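PDB 2ZNM: Thiol:disulfide interchange protein DsbA from Neisseria meningitidis serogroup B, which probably acts as a periplasmic thiol:disulfide oxidoreductase of the DsbA type, exchanging disulfide bonds with substrate proteins. Local coordinates for residues A[31-36]-A[91-96]; A[81-87]-A[117-123]. The contacts are given in a common frame with arbitrary orientation. Residue numbers count along the deposited sequence, not the author numbering.

Contact 1 of 2, residues A[31-36]-A[91-96]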
loop_
_atom_site.group_PDB
_atom_site.type_symbol
_atom_site.label_atom_id
_atom_site.label_comp_id
_atom_site.label_asym_id
_atom_site.label_seq_id
_atom_site.Cartn_x
_atom_site.Cartn_y
_atom_site.Cartn_z
ATOM N N GLY A 31 -1.814 -4.097 -4.541
ATOM C CA GLY A 31 -1.233 -4.294 -5.856
ATOM C C GLY A 31 -1.913 -3.376 -6.842
ATOM O O GLY A 31 -3.088 -3.055 -6.680
ATOM N N TYR A 32 -1.184 -2.947 -7.867
ATOM C CA TYR A 32 -1.779 -2.185 -8.975
ATOM C C TYR A 32 -2.689 -3.031 -9.879
ATOM O O TYR A 32 -3.327 -2.506 -10.809
ATOM C CB TYR A 32 -0.692 -1.516 -9.805
ATOM C CG TYR A 32 -0.071 -0.307 -9.155
ATOM C CD1 TYR A 32 -0.824 0.851 -8.919
ATOM C CD2 TYR A 32 1.274 -0.302 -8.795
ATOM C CE1 TYR A 32 -0.256 1.971 -8.324
ATOM C CE2 TYR A 32 1.857 0.814 -8.196
ATOM C CZ TYR A 32 1.086 1.946 -7.970
ATOM O OH TYR A 32 1.656 3.050 -7.390
ATOM N N PHE A 33 -2.733 -4.339 -9.620
ATOM C CA PHE A 33 -3.640 -5.240 -10.323
ATOM C C PHE A 33 -4.974 -5.398 -9.572
ATOM O O PHE A 33 -5.817 -6.212 -9.976
ATOM C CB PHE A 33 -2.975 -6.611 -10.490
ATOM C CG PHE A 33 -2.308 -7.082 -9.245
ATOM C CD1 PHE A 33 -3.065 -7.498 -8.154
ATOM C CD2 PHE A 33 -0.923 -7.057 -9.137
ATOM C CE1 PHE A 33 -2.447 -7.896 -6.984
ATOM C CE2 PHE A 33 -0.313 -7.455 -7.988
ATOM C CZ PHE A 33 -1.064 -7.869 -6.904
ATOM N N CYS A 34 -5.141 -4.656 -8.466
ATOM C CA CYS A 34 -6.409 -4.601 -7.733
ATOM C C CYS A 34 -7.354 -3.708 -8.522
ATOM O O CYS A 34 -7.030 -2.556 -8.788
ATOM C CB CYS A 34 -6.224 -4.049 -6.305
ATOM S SG CYS A 34 -5.162 -5.025 -5.153
ATOM N N VAL A 35 -8.511 -4.234 -8.913
ATOM C CA VAL A 35 -9.389 -3.509 -9.833
ATOM C C VAL A 35 -10.428 -2.663 -9.096
ATOM O O VAL A 35 -11.291 -3.175 -8.369
ATOM C CB VAL A 35 -10.032 -4.430 -10.916
ATOM C CG1 VAL A 35 -10.924 -3.619 -11.882
ATOM C CG2 VAL A 35 -8.938 -5.153 -11.693
ATOM N N HIS A 36 -10.305 -1.354 -9.295
ATOM C CA HIS A 36 -11.166 -0.365 -8.667
ATOM C C HIS A 36 -11.868 0.396 -9.753
ATOM O O HIS A 36 -11.255 0.763 -10.757
ATOM C CB HIS A 36 -10.337 0.605 -7.831
ATOM C CG HIS A 36 -9.521 -0.064 -6.773
ATOM N ND1 HIS A 36 -8.144 -0.034 -6.766
ATOM C CD2 HIS A 36 -9.889 -0.781 -5.683
ATOM C CE1 HIS A 36 -7.696 -0.716 -5.727
ATOM N NE2 HIS A 36 -8.734 -1.172 -5.049
ATOM N N VAL A 91 -1.469 4.900 -13.192
ATOM C CA VAL A 91 -0.699 3.674 -12.976
ATOM C C VAL A 91 -1.623 2.439 -12.917
ATOM O O VAL A 91 -1.393 1.447 -13.620
ATOM C CB VAL A 91 0.217 3.748 -11.725
ATOM C CG1 VAL A 91 0.972 2.436 -11.534
ATOM C CG2 VAL A 91 1.200 4.911 -11.836
ATOM N N PHE A 92 -2.664 2.491 -12.090
ATOM C CA PHE A 92 -3.668 1.427 -12.110
ATOM C C PHE A 92 -4.126 1.105 -13.533
ATOM O O PHE A 92 -4.179 -0.065 -13.923
ATOM C CB PHE A 92 -4.884 1.808 -11.256
ATOM C CG PHE A 92 -4.676 1.616 -9.784
ATOM C CD1 PHE A 92 -4.819 0.356 -9.210
ATOM C CD2 PHE A 92 -4.361 2.692 -8.970
ATOM C CE1 PHE A 92 -4.639 0.171 -7.852
ATOM C CE2 PHE A 92 -4.165 2.515 -7.612
ATOM C CZ PHE A 92 -4.305 1.252 -7.051
ATOM N N LYS A 93 -4.446 2.146 -14.305
ATOM C CA LYS A 93 -5.071 1.991 -15.613
ATOM C C LYS A 93 -4.132 1.305 -16.593
ATOM O O LYS A 93 -4.570 0.529 -17.438
ATOM C CB LYS A 93 -5.501 3.352 -16.161
ATOM C CG LYS A 93 -6.154 3.300 -17.547
ATOM C CD LYS A 93 -6.739 4.635 -17.958
ATOM C CE LYS A 93 -6.666 4.826 -19.449
ATOM N NZ LYS A 93 -7.572 5.950 -19.881
ATOM N N ALA A 94 -2.846 1.618 -16.485
ATOM C CA ALA A 94 -1.825 1.053 -17.350
ATOM C C ALA A 94 -1.651 -0.436 -17.006
ATOM O O ALA A 94 -1.554 -1.275 -17.887
ATOM C CB ALA A 94 -0.524 1.820 -17.171
ATOM N N VAL A 95 -1.631 -0.744 -15.712
ATOM C CA VAL A 95 -1.560 -2.115 -15.236
ATOM C C VAL A 95 -2.819 -2.904 -15.674
ATOM O O VAL A 95 -2.693 -4.033 -16.167
ATOM C CB VAL A 95 -1.273 -2.159 -13.703
ATOM C CG1 VAL A 95 -1.299 -3.582 -13.164
ATOM C CG2 VAL A 95 0.093 -1.530 -13.395
ATOM N N TYR A 96 -4.006 -2.284 -15.562
ATOM C CA TYR A 96 -5.280 -2.895 -16.005
ATOM C C TYR A 96 -5.326 -3.237 -17.486
ATOM O O TYR A 96 -5.865 -4.266 -17.871
ATOM C CB TYR A 96 -6.489 -1.992 -15.742
ATOM C CG TYR A 96 -6.812 -1.647 -14.301
ATOM C CD1 TYR A 96 -6.152 -2.256 -13.227
ATOM C CD2 TYR A 96 -7.813 -0.715 -14.012
ATOM C CE1 TYR A 96 -6.468 -1.914 -11.906
ATOM C CE2 TYR A 96 -8.129 -0.383 -12.700
ATOM C CZ TYR A 96 -7.454 -0.978 -11.659
ATOM O OH TYR A 96 -7.779 -0.633 -10.368
#

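Contact 2 of 2, residues A[81-87]-A[117-123]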
loop_
_atom_site.group_PDB
_atom_site.type_symbol
_atom_site.label_atom_id
_atom_site.label_comp_id
_atom_site.label_asym_id
_atom_site.label_seq_id
_atom_site.Cartn_x
_atom_site.Cartn_y
_atom_site.Cartn_z
ATOM N N SER A 81 7.911 10.642 -4.985
ATOM C CA SER A 81 7.815 11.850 -5.804
ATOM C C SER A 81 6.744 12.816 -5.266
ATOM O O SER A 81 6.703 13.983 -5.649
ATOM C CB SER A 81 7.545 11.491 -7.268
ATOM O OG SER A 81 6.373 10.692 -7.396
ATOM N N GLY A 82 5.907 12.322 -4.358
ATOM C CA GLY A 82 4.760 13.066 -3.862
ATOM C C GLY A 82 3.641 13.183 -4.897
ATOM O O GLY A 82 2.892 14.150 -4.892
ATOM N N LEU A 83 3.518 12.190 -5.775
ATOM C CA LEU A 83 2.560 12.259 -6.882
ATOM C C LEU A 83 1.413 11.243 -6.788
ATOM O O LEU A 83 0.826 10.879 -7.798
ATOM C CB LEU A 83 3.286 12.128 -8.230
ATOM C CG LEU A 83 4.141 13.292 -8.740
ATOM C CD1 LEU A 83 4.918 12.860 -9.985
ATOM C CD2 LEU A 83 3.325 14.552 -9.040
ATOM N N LYS A 84 1.080 10.805 -5.579
ATOM C CA LYS A 84 0.048 9.789 -5.394
ATOM C C LYS A 84 -1.236 10.097 -6.172
ATOM O O LYS A 84 -1.652 9.311 -7.018
ATOM C CB LYS A 84 -0.245 9.566 -3.905
ATOM C CG LYS A 84 0.825 8.770 -3.155
ATOM C CD LYS A 84 0.324 8.342 -1.771
ATOM C CE LYS A 84 1.472 7.900 -0.829
ATOM N NZ LYS A 84 1.953 6.482 -1.006
ATOM N N TYR A 85 -1.838 11.259 -5.921
ATOM C CA TYR A 85 -3.155 11.573 -6.505
ATOM C C TYR A 85 -3.112 11.992 -7.957
ATOM O O TYR A 85 -4.119 11.914 -8.648
ATOM C CB TYR A 85 -3.907 12.606 -5.652
ATOM C CG TYR A 85 -3.871 12.251 -4.187
ATOM C CD1 TYR A 85 -4.410 11.046 -3.733
ATOM C CD2 TYR A 85 -3.261 13.096 -3.260
ATOM C CE1 TYR A 85 -4.355 10.703 -2.397
ATOM C CE2 TYR A 85 -3.200 12.757 -1.917
ATOM C CZ TYR A 85 -3.744 11.564 -1.498
ATOM O OH TYR A 85 -3.699 11.234 -0.169
ATOM N N GLN A 86 -1.952 12.444 -8.415
ATOM C CA GLN A 86 -1.784 12.868 -9.808
ATOM C C GLN A 86 -1.411 11.677 -10.692
ATOM O O GLN A 86 -1.701 11.679 -11.884
ATOM C CB GLN A 86 -0.701 13.951 -9.924
ATOM C CG GLN A 86 -1.031 15.315 -9.303
ATOM C CD GLN A 86 -0.997 15.326 -7.774
ATOM O OE1 GLN A 86 -1.705 16.114 -7.132
ATOM N NE2 GLN A 86 -0.172 14.464 -7.183
ATOM N N ALA A 87 -0.780 10.661 -10.103
ATOM C CA ALA A 87 -0.149 9.585 -10.872
ATOM C C ALA A 87 -0.756 8.201 -10.701
ATOM O O ALA A 87 -0.831 7.449 -11.675
ATOM C CB ALA A 87 1.360 9.531 -10.601
ATOM N N GLY A 117 -1.159 14.037 -17.747
ATOM C CA GLY A 117 -1.777 14.469 -16.495
ATOM C C GLY A 117 -0.890 14.689 -15.282
ATOM O O GLY A 117 -1.395 14.987 -14.198
ATOM N N PHE A 118 0.424 14.533 -15.446
ATOM C CA PHE A 118 1.373 14.723 -14.345
ATOM C C PHE A 118 2.805 14.838 -14.862
ATOM O O PHE A 118 3.092 14.413 -15.983
ATOM C CB PHE A 118 1.251 13.600 -13.292
ATOM C CG PHE A 118 1.556 12.228 -13.819
ATOM C CD1 PHE A 118 2.873 11.778 -13.911
ATOM C CD2 PHE A 118 0.525 11.376 -14.216
ATOM C CE1 PHE A 118 3.164 10.512 -14.408
ATOM C CE2 PHE A 118 0.802 10.099 -14.701
ATOM C CZ PHE A 118 2.127 9.664 -14.800
ATOM N N ASP A 119 3.681 15.430 -14.044
ATOM C CA ASP A 119 5.120 15.529 -14.315
ATOM C C ASP A 119 5.739 14.138 -14.296
ATOM O O ASP A 119 6.011 13.575 -13.229
ATOM C CB ASP A 119 5.798 16.400 -13.251
ATOM C CG ASP A 119 7.127 16.996 -13.719
ATOM O OD1 ASP A 119 7.810 16.409 -14.591
ATOM O OD2 ASP A 119 7.495 18.076 -13.199
ATOM N N GLY A 120 5.948 13.587 -15.486
ATOM C CA GLY A 120 6.501 12.250 -15.632
ATOM C C GLY A 120 7.995 12.248 -15.376
ATOM O O GLY A 120 8.556 11.232 -14.950
ATOM N N LYS A 121 8.622 13.395 -15.642
ATOM C CA LYS A 121 10.039 13.632 -15.361
ATOM C C LYS A 121 10.325 13.594 -13.861
ATOM O O LYS A 121 11.318 13.000 -13.440
ATOM C CB LYS A 121 10.495 14.968 -15.958
ATOM C CG LYS A 121 10.864 14.892 -17.430
ATOM C CD LYS A 121 11.068 16.262 -18.063
ATOM C CE LYS A 121 11.272 16.127 -19.568
ATOM N NZ LYS A 121 11.084 17.407 -20.322
ATOM N N LYS A 122 9.452 14.213 -13.066
ATOM C CA LYS A 122 9.572 14.184 -11.599
ATOM C C LYS A 122 9.391 12.775 -11.038
ATOM O O LYS A 122 10.106 12.362 -10.125
ATOM C CB LYS A 122 8.585 15.152 -10.937
ATOM C CG LYS A 122 8.623 15.109 -9.419
ATOM C CD LYS A 122 7.795 16.203 -8.785
ATOM C CE LYS A 122 8.327 16.523 -7.388
ATOM N NZ LYS A 122 9.731 17.064 -7.407
ATOM N N LEU A 123 8.430 12.048 -11.597
ATOM C CA LEU A 123 8.190 10.669 -11.230
ATOM C C LEU A 123 9.386 9.765 -11.513
ATOM O O LEU A 123 9.693 8.867 -10.725
ATOM C CB LEU A 123 6.969 10.136 -11.979
ATOM C CG LEU A 123 6.488 8.737 -11.599
ATOM C CD1 LEU A 123 6.265 8.646 -10.100
ATOM C CD2 LEU A 123 5.229 8.374 -12.362
#

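Contact 1 of 2, residues A[31-36]-A[91-96]
Two hydrogen bonds meet at the Tyr96 hydroxyl. Tyr96 OH donates to Cys34 O at 2.6 Å, and His36 N donates to Tyr96 OH at 2.8 Å. One phenol thus serves an acceptor and a donor of the loop backbone, on either side of Val35. Before this point the chain makes a type I turn from Gly31 to Cys34, closed by Cys34 N to Gly31 O at 3.2 Å.

Aromatic packing comes next. Tyr32, His36 and Phe92 form a cluster with Phe92 in the middle. The edge of Tyr32 meets one face of Phe92, with centroids 5.0 Å apart and planes at 71°. The edge of His36 approaches the opposite face in an offset edge-to-face pair, with centroids 5.3 Å apart.

Aliphatic contacts fill the rest. Val91 CG1 lies 3.4 Å from the centroid of the Tyr32 ring, almost on its normal, a CH-pi contact. Val95 CG2 reaches Tyr32 CB at 3.7 Å. Val35 CG2 lies over a face of the Tyr96 ring, 4.1 Å from Tyr96 CE1.

Cys34 belongs to the predicted redox-active pair with Cys37, whose disulfide is absent here. The contact joins this probable active-site loop of the thioredoxin fold to helix 84-97 of the helical domain. The loop follows strand 24-30. Helix 69-81 also packs against Tyr32, Val91 and Val95, and the Tyr32 hydroxyl hydrogen-bonds to Asn88. Helix 105-113 meets Val91 through Trp111.

Contact 2 of 2, residues A[81-87]-A[117-123]
Leu83 and Phe118 are the main bumps, one from each side. Leu83 points toward the start of helix 120-127. Its CD1 sits in a hollow lined by Asp119 O at 3.5 Å and Leu123 CB at 4.0 Å. Phe118 points back and lays a ring face over the small Ala87. Ala87 CB is 4.0 Å from the Phe118 ring centroid, nearly on the normal, a CH-pi contact. Gln86 O also comes within 3.2 Å of Phe118 CD2. Leu123 fills the space beside Ser81 and Ala87, with its CD1 3.4 Å from Ser81 OG; that hydroxyl hydrogen-bonds to Ala77 O and Val78 O. Lys122 lies alongside Ser81, its CE 3.5 Å from Ser81 O.

The turns shape both surfaces. Gly82, with positive phi, ends helix 69-81 in a Schellman motif, and Leu83 is the N-cap of the next helix. Asp119 N-caps helix 120-127, its OD1 accepting from Lys122 N at 3.1 Å. This is helix-end packing within the helical domain inserted into the thioredoxin fold, typical of DsbA proteins.

Both contacts use helix 84-97. Contact 2 takes its first turn and contact 1 its second half, residues 91-96, so the two centres lie about 16 Å apart. The segments alternate along the chain, and the two contacts do not otherwise touch. Contact 1 is at the predicted redox site: it holds Cys34, whose SG is 5.3 Å from His36 NE2. Contact 2 is remote from it, with Phe118 CZ 19.0 Å from Cys34 SG. The helix therefore faces the active-site loop near one end and the start of helix 120-127 at the other. Helix 69-81 packs against contact 1 through Leu71, Met74, Ala75 and Val78; Ser81 belongs to contact 2, where Ala77 and Val78 touch Leu123.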